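PDB 6V55: adhesion G-protein coupled receptor G6 from Danio rerio, which acts as an adhesion-type cell-surface receptor linked to myelination, whose calcium-binding extracellular region probably helps to control signalling across the membrane. Local coordinates for residues 657-662 and 709-714; 590-595 and 702-707; 368-373 and 380-385. All blocks are in the same frame, centred on the assembly; numbering follows the deposited sequence.

Contact 1: residues 657-662 and 709-714; sequences LLQNLS and NLQDPV. With NAG (2-acetamido-2-deoxy-beta-D-glucopyranose), chain D.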
loop_
_atom_site.group_PDB
_atom_site.type_symbol
_atom_site.label_atom_id
_atom_site.label_comp_id
_atom_site.label_asym_id
_atom_site.label_seq_id
_atom_site.Cartn_x
_atom_site.Cartn_y
_atom_site.Cartn_z
ATOM N N LEU A 657 -42.706 12.453 -44.038
ATOM C CA LEU A 657 -41.255 12.641 -43.999
ATOM C C LEU A 657 -40.588 12.064 -45.242
ATOM O O LEU A 657 -39.671 12.679 -45.801
ATOM C CB LEU A 657 -40.665 12.004 -42.731
ATOM C CG LEU A 657 -39.132 11.947 -42.615
ATOM C CD1 LEU A 657 -38.558 13.290 -42.205
ATOM C CD2 LEU A 657 -38.672 10.878 -41.672
ATOM N N LEU A 658 -41.075 10.920 -45.722
ATOM C CA LEU A 658 -40.497 10.259 -46.880
ATOM C C LEU A 658 -41.258 10.548 -48.168
ATOM O O LEU A 658 -41.093 9.816 -49.149
ATOM C CB LEU A 658 -40.439 8.757 -46.636
ATOM C CG LEU A 658 -40.059 8.345 -45.214
ATOM C CD1 LEU A 658 -40.376 6.864 -44.987
ATOM C CD2 LEU A 658 -38.591 8.645 -44.955
ATOM N N GLN A 659 -42.080 11.598 -48.185
ATOM C CA GLN A 659 -43.020 11.827 -49.282
ATOM C C GLN A 659 -42.317 12.314 -50.549
ATOM O O GLN A 659 -42.595 11.823 -51.651
ATOM C CB GLN A 659 -44.094 12.821 -48.822
ATOM C CG GLN A 659 -44.740 13.684 -49.905
ATOM C CD GLN A 659 -45.616 14.794 -49.321
ATOM O OE1 GLN A 659 -46.610 14.516 -48.649
ATOM N NE2 GLN A 659 -45.261 16.052 -49.591
ATOM N N ASN A 660 -41.377 13.257 -50.414
ATOM C CA ASN A 660 -40.661 13.795 -51.566
ATOM C C ASN A 660 -39.340 13.083 -51.818
ATOM O O ASN A 660 -38.410 13.695 -52.368
ATOM C CB ASN A 660 -40.426 15.299 -51.403
ATOM C CG ASN A 660 -41.717 16.086 -51.286
ATOM O OD1 ASN A 660 -42.181 16.356 -50.183
ATOM N ND2 ASN A 660 -42.299 16.461 -52.417
ATOM N N LEU A 661 -39.226 11.819 -51.428
ATOM C CA LEU A 661 -38.003 11.053 -51.624
ATOM C C LEU A 661 -38.133 10.187 -52.864
ATOM O O LEU A 661 -39.203 9.631 -53.126
ATOM C CB LEU A 661 -37.700 10.162 -50.419
ATOM C CG LEU A 661 -37.025 10.789 -49.198
ATOM C CD1 LEU A 661 -36.538 9.700 -48.269
ATOM C CD2 LEU A 661 -35.874 11.677 -49.604
ATOM N N SER A 662 -37.037 10.066 -53.615
ATOM C CA SER A 662 -36.992 9.134 -54.732
ATOM C C SER A 662 -36.990 7.697 -54.223
ATOM O O SER A 662 -36.661 7.432 -53.064
ATOM C CB SER A 662 -35.742 9.357 -55.566
ATOM O OG SER A 662 -34.614 8.879 -54.847
ATOM N N ASN A 709 -35.854 20.032 -47.175
ATOM C CA ASN A 709 -36.966 20.812 -47.745
ATOM C C ASN A 709 -38.318 20.121 -47.578
ATOM O O ASN A 709 -39.046 19.914 -48.549
ATOM C CB ASN A 709 -36.716 21.152 -49.224
ATOM C CG ASN A 709 -35.683 22.292 -49.414
ATOM O OD1 ASN A 709 -35.835 23.400 -48.874
ATOM N ND2 ASN A 709 -34.648 22.023 -50.201
ATOM N N LEU A 710 -38.618 19.724 -46.343
ATOM C CA LEU A 710 -39.867 19.023 -46.068
ATOM C C LEU A 710 -41.061 19.978 -46.173
ATOM O O LEU A 710 -40.937 21.196 -46.001
ATOM C CB LEU A 710 -39.827 18.373 -44.679
ATOM C CG LEU A 710 -38.818 17.257 -44.398
ATOM C CD1 LEU A 710 -38.403 17.273 -42.937
ATOM C CD2 LEU A 710 -39.422 15.904 -44.767
ATOM N N GLN A 711 -42.230 19.415 -46.483
ATOM C CA GLN A 711 -43.435 20.235 -46.552
ATOM C C GLN A 711 -44.082 20.391 -45.177
ATOM O O GLN A 711 -44.678 21.438 -44.886
ATOM C CB GLN A 711 -44.414 19.628 -47.562
ATOM C CG GLN A 711 -45.716 20.402 -47.812
ATOM C CD GLN A 711 -46.889 19.467 -48.055
ATOM O OE1 GLN A 711 -46.864 18.660 -48.986
ATOM N NE2 GLN A 711 -47.898 19.535 -47.182
ATOM N N ASP A 712 -43.966 19.369 -44.319
ATOM C CA ASP A 712 -44.358 19.430 -42.913
ATOM C C ASP A 712 -43.133 19.231 -42.042
ATOM O O ASP A 712 -42.393 18.258 -42.244
ATOM C CB ASP A 712 -45.400 18.366 -42.565
ATOM C CG ASP A 712 -46.548 18.353 -43.523
ATOM O OD1 ASP A 712 -46.893 17.245 -43.989
ATOM O OD2 ASP A 712 -47.092 19.445 -43.822
ATOM N N PRO A 713 -42.904 20.090 -41.057
ATOM C CA PRO A 713 -41.615 20.099 -40.362
ATOM C C PRO A 713 -41.471 18.970 -39.347
ATOM O O PRO A 713 -42.427 18.288 -38.982
ATOM C CB PRO A 713 -41.615 21.457 -39.661
ATOM C CG PRO A 713 -43.073 21.730 -39.402
ATOM C CD PRO A 713 -43.811 21.145 -40.568
ATOM N N VAL A 714 -40.221 18.768 -38.930
ATOM C CA VAL A 714 -39.897 17.953 -37.769
ATOM C C VAL A 714 -40.104 18.798 -36.524
ATOM O O VAL A 714 -39.558 19.902 -36.418
ATOM C CB VAL A 714 -38.446 17.458 -37.848
ATOM C CG1 VAL A 714 -38.186 16.402 -36.808
ATOM C CG2 VAL A 714 -38.168 16.899 -39.214
HETATM C C1 NAG D . -43.521 17.230 -52.377
HETATM C C2 NAG D . -43.377 18.591 -53.087
HETATM C C3 NAG D . -44.717 19.357 -53.075
HETATM C C4 NAG D . -45.861 18.499 -53.605
HETATM C C5 NAG D . -45.950 17.195 -52.818
HETATM C C6 NAG D . -47.039 16.269 -53.324
HETATM C C7 NAG D . -41.043 19.363 -52.881
HETATM C C8 NAG D . -40.099 20.263 -52.143
HETATM N N2 NAG D . -42.322 19.390 -52.477
HETATM O O3 NAG D . -44.608 20.525 -53.883
HETATM O O4 NAG D . -47.099 19.199 -53.528
HETATM O O5 NAG D . -44.697 16.497 -52.925
HETATM O O6 NAG D . -46.550 15.160 -54.068
HETATM O O7 NAG D . -40.662 18.628 -53.787
#

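Contact 2: residues 590-595 and 702-707; sequences LVQKIE and VGNFTI. With NAG (2-acetamido-2-deoxy-beta-D-glucopyranose), chain L.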
loop_
_atom_site.group_PDB
_atom_site.type_symbol
_atom_site.label_atom_id
_atom_site.label_comp_id
_atom_site.label_asym_id
_atom_site.label_seq_id
_atom_site.Cartn_x
_atom_site.Cartn_y
_atom_site.Cartn_z
ATOM N N LEU A 590 -20.618 5.626 -36.091
ATOM C CA LEU A 590 -20.879 4.460 -35.241
ATOM C C LEU A 590 -22.347 4.076 -35.284
ATOM O O LEU A 590 -22.682 2.895 -35.428
ATOM C CB LEU A 590 -20.447 4.760 -33.805
ATOM C CG LEU A 590 -20.783 3.806 -32.670
ATOM C CD1 LEU A 590 -19.622 2.889 -32.503
ATOM C CD2 LEU A 590 -20.980 4.546 -31.360
ATOM N N VAL A 591 -23.228 5.081 -35.272
ATOM C CA VAL A 591 -24.666 4.868 -35.305
ATOM C C VAL A 591 -25.118 4.374 -36.685
ATOM O O VAL A 591 -26.055 3.567 -36.791
ATOM C CB VAL A 591 -25.340 6.183 -34.841
ATOM C CG1 VAL A 591 -26.819 6.150 -34.979
ATOM C CG2 VAL A 591 -25.039 6.390 -33.367
ATOM N N GLN A 592 -24.442 4.796 -37.750
ATOM C CA GLN A 592 -24.774 4.287 -39.079
ATOM C C GLN A 592 -24.394 2.818 -39.236
ATOM O O GLN A 592 -25.108 2.065 -39.904
ATOM C CB GLN A 592 -24.066 5.115 -40.150
ATOM C CG GLN A 592 -24.460 6.581 -40.168
ATOM C CD GLN A 592 -25.887 6.789 -40.625
ATOM O OE1 GLN A 592 -26.401 6.032 -41.462
ATOM N NE2 GLN A 592 -26.545 7.811 -40.073
ATOM N N LYS A 593 -23.326 2.383 -38.576
ATOM C CA LYS A 593 -22.719 1.090 -38.836
ATOM C C LYS A 593 -23.114 0.026 -37.841
ATOM O O LYS A 593 -22.644 -1.112 -37.969
ATOM C CB LYS A 593 -21.193 1.197 -38.801
ATOM C CG LYS A 593 -20.598 1.983 -39.927
ATOM C CD LYS A 593 -19.469 1.244 -40.561
ATOM C CE LYS A 593 -18.416 0.920 -39.564
ATOM N NZ LYS A 593 -17.106 1.292 -40.130
ATOM N N ILE A 594 -23.886 0.370 -36.819
ATOM C CA ILE A 594 -24.102 -0.568 -35.725
ATOM C C ILE A 594 -25.053 -1.667 -36.188
ATOM O O ILE A 594 -26.031 -1.405 -36.903
ATOM C CB ILE A 594 -24.593 0.160 -34.458
ATOM C CG1 ILE A 594 -24.829 -0.819 -33.344
ATOM C CG2 ILE A 594 -25.881 0.933 -34.650
ATOM C CD1 ILE A 594 -24.678 -0.185 -32.095
ATOM N N GLU A 595 -24.678 -2.917 -35.916
ATOM C CA GLU A 595 -25.522 -4.068 -36.190
ATOM C C GLU A 595 -26.271 -4.429 -34.913
ATOM O O GLU A 595 -25.658 -4.538 -33.848
ATOM C CB GLU A 595 -24.678 -5.243 -36.688
ATOM C CG GLU A 595 -24.021 -5.029 -38.059
ATOM C CD GLU A 595 -22.569 -5.517 -38.110
ATOM O OE1 GLU A 595 -21.698 -4.758 -38.607
ATOM O OE2 GLU A 595 -22.294 -6.649 -37.641
ATOM N N VAL A 702 -32.373 9.345 -40.482
ATOM C CA VAL A 702 -32.917 8.078 -40.936
ATOM C C VAL A 702 -31.952 7.331 -41.837
ATOM O O VAL A 702 -32.341 6.356 -42.475
ATOM C CB VAL A 702 -34.263 8.263 -41.650
ATOM C CG1 VAL A 702 -35.345 8.567 -40.653
ATOM C CG2 VAL A 702 -34.120 9.381 -42.623
ATOM N N GLY A 703 -30.706 7.776 -41.921
ATOM C CA GLY A 703 -29.724 7.026 -42.674
ATOM C C GLY A 703 -28.499 7.879 -42.906
ATOM O O GLY A 703 -28.320 8.916 -42.270
ATOM N N ASN A 704 -27.708 7.458 -43.897
ATOM C CA ASN A 704 -26.476 8.136 -44.287
ATOM C C ASN A 704 -26.698 9.440 -45.086
ATOM O O ASN A 704 -25.734 9.986 -45.630
ATOM C CB ASN A 704 -25.606 7.165 -45.091
ATOM C CG ASN A 704 -24.134 7.443 -44.916
ATOM O OD1 ASN A 704 -23.769 8.287 -44.095
ATOM N ND2 ASN A 704 -23.279 6.767 -45.692
ATOM N N PHE A 705 -27.915 9.975 -45.146
ATOM C CA PHE A 705 -28.249 11.131 -45.966
ATOM C C PHE A 705 -29.267 11.987 -45.223
ATOM O O PHE A 705 -30.017 11.489 -44.377
ATOM C CB PHE A 705 -28.793 10.695 -47.348
ATOM C CG PHE A 705 -30.229 10.257 -47.330
ATOM C CD1 PHE A 705 -30.602 9.061 -46.713
ATOM C CD2 PHE A 705 -31.203 11.039 -47.938
ATOM C CE1 PHE A 705 -31.910 8.654 -46.684
ATOM C CE2 PHE A 705 -32.526 10.647 -47.928
ATOM C CZ PHE A 705 -32.884 9.444 -47.298
ATOM N N THR A 706 -29.286 13.280 -45.541
ATOM C CA THR A 706 -30.186 14.238 -44.904
ATOM C C THR A 706 -31.413 14.457 -45.780
ATOM O O THR A 706 -31.280 14.726 -46.975
ATOM C CB THR A 706 -29.479 15.576 -44.661
ATOM O OG1 THR A 706 -28.180 15.325 -44.110
ATOM C CG2 THR A 706 -30.267 16.446 -43.685
ATOM N N ILE A 707 -32.599 14.335 -45.190
ATOM C CA ILE A 707 -33.842 14.623 -45.898
ATOM C C ILE A 707 -34.079 16.115 -45.793
ATOM O O ILE A 707 -34.137 16.634 -44.683
ATOM C CB ILE A 707 -35.018 13.857 -45.291
ATOM C CG1 ILE A 707 -34.748 12.346 -45.309
ATOM C CG2 ILE A 707 -36.288 14.249 -46.014
ATOM C CD1 ILE A 707 -35.981 11.513 -44.998
HETATM C C1 NAG L . -21.850 7.002 -45.556
HETATM C C2 NAG L . -21.068 5.715 -45.256
HETATM C C3 NAG L . -19.604 6.053 -44.963
HETATM C C4 NAG L . -18.986 6.835 -46.122
HETATM C C5 NAG L . -19.827 8.073 -46.464
HETATM C C6 NAG L . -19.358 8.772 -47.723
HETATM C C7 NAG L . -21.831 3.658 -44.152
HETATM C C8 NAG L . -22.497 3.082 -42.942
HETATM N N2 NAG L . -21.666 4.985 -44.149
HETATM O O3 NAG L . -18.872 4.852 -44.726
HETATM O O4 NAG L . -17.667 7.245 -45.783
HETATM O O5 NAG L . -21.211 7.719 -46.673
HETATM O O6 NAG L . -20.414 9.481 -48.361
HETATM O O7 NAG L . -21.458 2.952 -45.090
#

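Contact 3: residues 368-373 and 380-385; sequences WLNQTF and VYVDGI. With NAG (2-acetamido-2-deoxy-beta-D-glucopyranose), chain J.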
loop_
_atom_site.group_PDB
_atom_site.type_symbol
_atom_site.label_atom_id
_atom_site.label_comp_id
_atom_site.label_asym_id
_atom_site.label_seq_id
_atom_site.Cartn_x
_atom_site.Cartn_y
_atom_site.Cartn_z
ATOM N N TRP A 368 44.576 -5.788 1.974
ATOM C CA TRP A 368 44.197 -5.763 3.393
ATOM C C TRP A 368 42.693 -5.731 3.570
ATOM O O TRP A 368 42.165 -6.356 4.500
ATOM C CB TRP A 368 44.798 -4.538 4.085
ATOM C CG TRP A 368 44.093 -4.084 5.376
ATOM C CD1 TRP A 368 44.212 -4.660 6.608
ATOM C CD2 TRP A 368 43.203 -2.962 5.556
ATOM N NE1 TRP A 368 43.455 -3.981 7.539
ATOM C CE2 TRP A 368 42.838 -2.928 6.921
ATOM C CE3 TRP A 368 42.679 -1.991 4.702
ATOM C CZ2 TRP A 368 41.976 -1.960 7.446
ATOM C CZ3 TRP A 368 41.826 -1.028 5.233
ATOM C CH2 TRP A 368 41.487 -1.021 6.592
ATOM N N LEU A 369 41.992 -4.992 2.693
ATOM C CA LEU A 369 40.528 -4.944 2.734
ATOM C C LEU A 369 39.931 -6.310 2.405
ATOM O O LEU A 369 39.089 -6.806 3.155
ATOM C CB LEU A 369 39.981 -3.867 1.779
ATOM C CG LEU A 369 39.745 -2.423 2.276
ATOM C CD1 LEU A 369 39.788 -1.410 1.150
ATOM C CD2 LEU A 369 38.444 -2.254 3.050
ATOM N N ASN A 370 40.413 -6.947 1.321
ATOM C CA ASN A 370 40.032 -8.313 0.949
ATOM C C ASN A 370 40.347 -9.320 2.056
ATOM O O ASN A 370 39.504 -10.166 2.384
ATOM C CB ASN A 370 40.783 -8.731 -0.315
ATOM C CG ASN A 370 40.008 -8.496 -1.590
ATOM O OD1 ASN A 370 39.018 -7.784 -1.607
ATOM N ND2 ASN A 370 40.476 -9.119 -2.679
ATOM N N GLN A 371 41.541 -9.216 2.664
ATOM C CA GLN A 371 41.949 -10.140 3.717
ATOM C C GLN A 371 41.165 -9.969 5.011
ATOM O O GLN A 371 40.971 -10.959 5.721
ATOM C CB GLN A 371 43.433 -9.985 4.058
ATOM C CG GLN A 371 44.371 -11.054 3.486
ATOM C CD GLN A 371 44.109 -12.462 4.018
ATOM O OE1 GLN A 371 43.606 -12.655 5.136
ATOM N NE2 GLN A 371 44.442 -13.457 3.202
ATOM N N THR A 372 40.730 -8.750 5.362
ATOM C CA THR A 372 40.113 -8.552 6.682
ATOM C C THR A 372 38.708 -9.138 6.744
ATOM O O THR A 372 38.340 -9.769 7.744
ATOM C CB THR A 372 40.083 -7.066 7.064
ATOM O OG1 THR A 372 41.397 -6.505 6.933
ATOM C CG2 THR A 372 39.573 -6.857 8.528
ATOM N N PHE A 373 37.921 -8.974 5.675
ATOM C CA PHE A 373 36.578 -9.549 5.669
ATOM C C PHE A 373 36.612 -11.077 5.586
ATOM O O PHE A 373 35.755 -11.740 6.182
ATOM C CB PHE A 373 35.764 -8.929 4.533
ATOM C CG PHE A 373 35.640 -7.434 4.642
ATOM C CD1 PHE A 373 35.180 -6.859 5.809
ATOM C CD2 PHE A 373 35.978 -6.609 3.579
ATOM C CE1 PHE A 373 35.071 -5.488 5.945
ATOM C CE2 PHE A 373 35.913 -5.222 3.708
ATOM C CZ PHE A 373 35.446 -4.665 4.888
ATOM N N VAL A 380 32.815 -10.230 1.556
ATOM C CA VAL A 380 32.866 -8.831 1.137
ATOM C C VAL A 380 34.209 -8.583 0.456
ATOM O O VAL A 380 35.264 -8.922 1.014
ATOM C CB VAL A 380 32.660 -7.872 2.325
ATOM C CG1 VAL A 380 32.577 -6.429 1.834
ATOM C CG2 VAL A 380 31.424 -8.249 3.124
ATOM N N TYR A 381 34.172 -7.987 -0.740
ATOM C CA TYR A 381 35.366 -7.802 -1.552
ATOM C C TYR A 381 35.394 -6.364 -2.054
ATOM O O TYR A 381 34.365 -5.692 -2.067
ATOM C CB TYR A 381 35.392 -8.797 -2.733
ATOM C CG TYR A 381 35.188 -10.278 -2.369
ATOM C CD1 TYR A 381 36.288 -11.104 -2.117
ATOM C CD2 TYR A 381 33.900 -10.859 -2.314
ATOM C CE1 TYR A 381 36.127 -12.451 -1.799
ATOM C CE2 TYR A 381 33.733 -12.223 -1.996
ATOM C CZ TYR A 381 34.859 -13.005 -1.748
ATOM O OH TYR A 381 34.748 -14.336 -1.431
ATOM N N VAL A 382 36.569 -5.883 -2.485
ATOM C CA VAL A 382 36.674 -4.547 -3.073
ATOM C C VAL A 382 36.514 -4.633 -4.581
ATOM O O VAL A 382 37.211 -5.406 -5.253
ATOM C CB VAL A 382 37.985 -3.831 -2.690
ATOM C CG1 VAL A 382 37.868 -3.369 -1.308
ATOM C CG2 VAL A 382 39.195 -4.723 -2.754
ATOM N N ASP A 383 35.593 -3.832 -5.115
ATOM C CA ASP A 383 35.300 -3.790 -6.538
ATOM C C ASP A 383 35.834 -2.521 -7.185
ATOM O O ASP A 383 35.625 -2.311 -8.389
ATOM C CB ASP A 383 33.778 -3.900 -6.771
ATOM C CG ASP A 383 33.414 -4.597 -8.093
ATOM O OD1 ASP A 383 34.337 -5.018 -8.827
ATOM O OD2 ASP A 383 32.198 -4.713 -8.402
ATOM N N GLY A 384 36.493 -1.657 -6.415
ATOM C CA GLY A 384 37.041 -0.422 -6.943
ATOM C C GLY A 384 37.544 0.491 -5.840
ATOM O O GLY A 384 36.892 0.595 -4.790
ATOM N N ILE A 385 38.688 1.150 -6.060
ATOM C CA ILE A 385 39.304 2.018 -5.051
ATOM C C ILE A 385 40.180 3.029 -5.778
ATOM O O ILE A 385 40.814 2.696 -6.783
ATOM C CB ILE A 385 40.073 1.182 -3.993
ATOM C CG1 ILE A 385 40.733 2.040 -2.918
ATOM C CG2 ILE A 385 41.065 0.231 -4.625
ATOM C CD1 ILE A 385 41.038 1.255 -1.698
HETATM C C1 NAG J . 39.954 -9.084 -4.030
HETATM C C2 NAG J . 41.115 -9.304 -5.042
HETATM C C3 NAG J . 40.570 -9.434 -6.479
HETATM C C4 NAG J . 39.496 -10.516 -6.563
HETATM C C5 NAG J . 38.368 -10.201 -5.577
HETATM C C6 NAG J . 37.274 -11.244 -5.554
HETATM C C7 NAG J . 43.411 -8.435 -4.801
HETATM C C8 NAG J . 44.264 -7.204 -4.730
HETATM N N2 NAG J . 42.095 -8.229 -4.957
HETATM O O3 NAG J . 41.632 -9.721 -7.386
HETATM O O4 NAG J . 38.971 -10.609 -7.884
HETATM O O5 NAG J . 38.898 -10.114 -4.240
HETATM O O6 NAG J . 37.604 -12.394 -6.323
HETATM O O7 NAG J . 43.890 -9.566 -4.724
#

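Contact 1: residues 657-662 and 709-714
Gln659 and Gln711 join the two loops amide to amide, and the polar half of the contact rests on this pair. NE2 of Gln659 donates to OE1 of Gln711 over 3.1 Å at a nearly straight 165°. The acceptor lies in the plane of the Gln659 amide, yet the two amide planes are turned 44° apart, and the nitrogen therefore meets the Gln711 carbonyl from above its plane. Gln659 spans the gap because its CG stands anti to the backbone N (chi1 152°) and the chain beyond runs extended. A second bond leaves the same nitrogen in a different direction, from Gln659 NE2 to Asn660 OD1, 3.2 Å long and again above the carbonyl plane. One amide group thus links the loop across the contact to the side chain that carries the glycan.

The apolar half falls to two leucines. CD1 of Leu657 packs against CD2 of Leu710 at 3.8 Å, the two chains crossing obliquely, while the same Leu710 CD2 sits 3.4 Å from the carbonyl O of Leu657.

The covalent element is the N-glycosidic link, Asn660 ND2 to sugar C1, in the sequon Asn660-Leu661-Ser662. A type I turn from Leu658 to Leu661 carries Gln659 and Asn660 at its corners. The sugar's O5 comes to 3.4 Å from Gln659 NE2. The loops follow strand 649-653 and lead into strand 714-719, neighbours in one antiparallel sheet, consistent with a GAIN domain. Backbone bonds of Leu710 with Asn766 and of Val714 with Cys765 tie 709-714 to the GPS motif.

The bond from Gln659 probably restrains the turning of the Asn660 amide, and so the direction in which the sugar leaves, beside the leucine contact.

Contact 2: residues 590-595 and 702-707
Gln592, near the end of helix 573-593, lays its terminal amide against the Gly703-Asn704 peptide. This is the close part of the contact. A bend at chi2 (-69°) brings the amide round to the loop, where NE2 reaches Gly703 O at 3.0 Å in a weak hydrogen bond of only 129°. Gln592 OE1 also comes within 3.1 Å of Asn704 N, but at an angle too poor for a bond. Gly703 is extended, at backbone angles where a CB would collide with the carbonyl O of Val702, which by itself calls for glycine. Replacing Gln592 by an alanine would probably leave Gly703 O without this donor and open a gap between helix and loop.

The outer side is looser and belongs to the glycan. ND2 of Asn704, in the sequon Asn704-Phe705-Thr706, carries the sugar, whose acetamide methyl C8 rests 3.8 Å from Gln592 CB and 3.7 Å from Lys593 CG. Lys593 itself turns its NZ to Val548 O. On its inner face the same helix packs Val591 on Val610 and Val612. Helix 573-593 packing on strand 608-614, ahead of a GPS motif, is consistent with the helical and beta-sandwich subdomains of a GAIN domain.

Contact 3: residues 368-373 and 380-385
Phe373 and Val380 owe their meeting to two first torsions. CG of Phe373 is anti to its carbonyl carbon (chi1 -59°), and CG1 of Val380 is anti to the backbone N (chi1 -174°). That methyl lies over one face of the ring, offset toward its edge, in a CH-pi contact of 4.2 Å from Val380 CG1 to the Phe373 ring centroid. Further along, CD1 of Leu369 meets Val382 CG1 at 3.7 Å, the chains crossing at about a right angle, and reaches Ile385 CD1 tip to tip. The axes of 368-373 and 380-382 run antiparallel and approach to 7.3 Å. Leu407 of strand 399-410 backs Leu369, Val380 and Val382, and helix 419-427 packs on Phe373, as in the alpha/beta sandwich of a SEA domain.

Asn370, partly exposed, serves both the strand and the glycan. Its OD1 accepts from Val382 N at 3.2 Å and 163°, nearly along the C=O axis, and is pressed closely by Val382 CG2 at 3.3 Å. Its ND2 carries the sugar of the sequon Asn370-Gln371-Thr372. The Tyr381 ring presents an edge to Asn370 OD1, while its CD1 lies 3.5 Å from the sugar's O5.

Because the carbonyl is bonded to the strand, the glycosylated amide is probably fixed in orientation, and the glycan is rooted on the polar border of a hydrophobic helix-to-strand interface.

Each contact includes a glycosylated asparagine, but only in contact 3 does it bond across to the other segment. Contact 3 is the most buried, a hydrophobic helix-strand interface within one domain. Contact 1 joins two loops, partly buried through leucines and polar at its outer side, where a glutamine bridges to the asparagine. Contact 2 lies at the surface, with a single weak bond between a helix and a loop. Contacts 1 and 2 share the chain region between strands 697-701 and 714-719, and they touch, Leu661 packing on Phe705 and Ile707. Contact 3 stands far off, about 94 Å from contact 1 between centres and on the opposite side of the chain's centre.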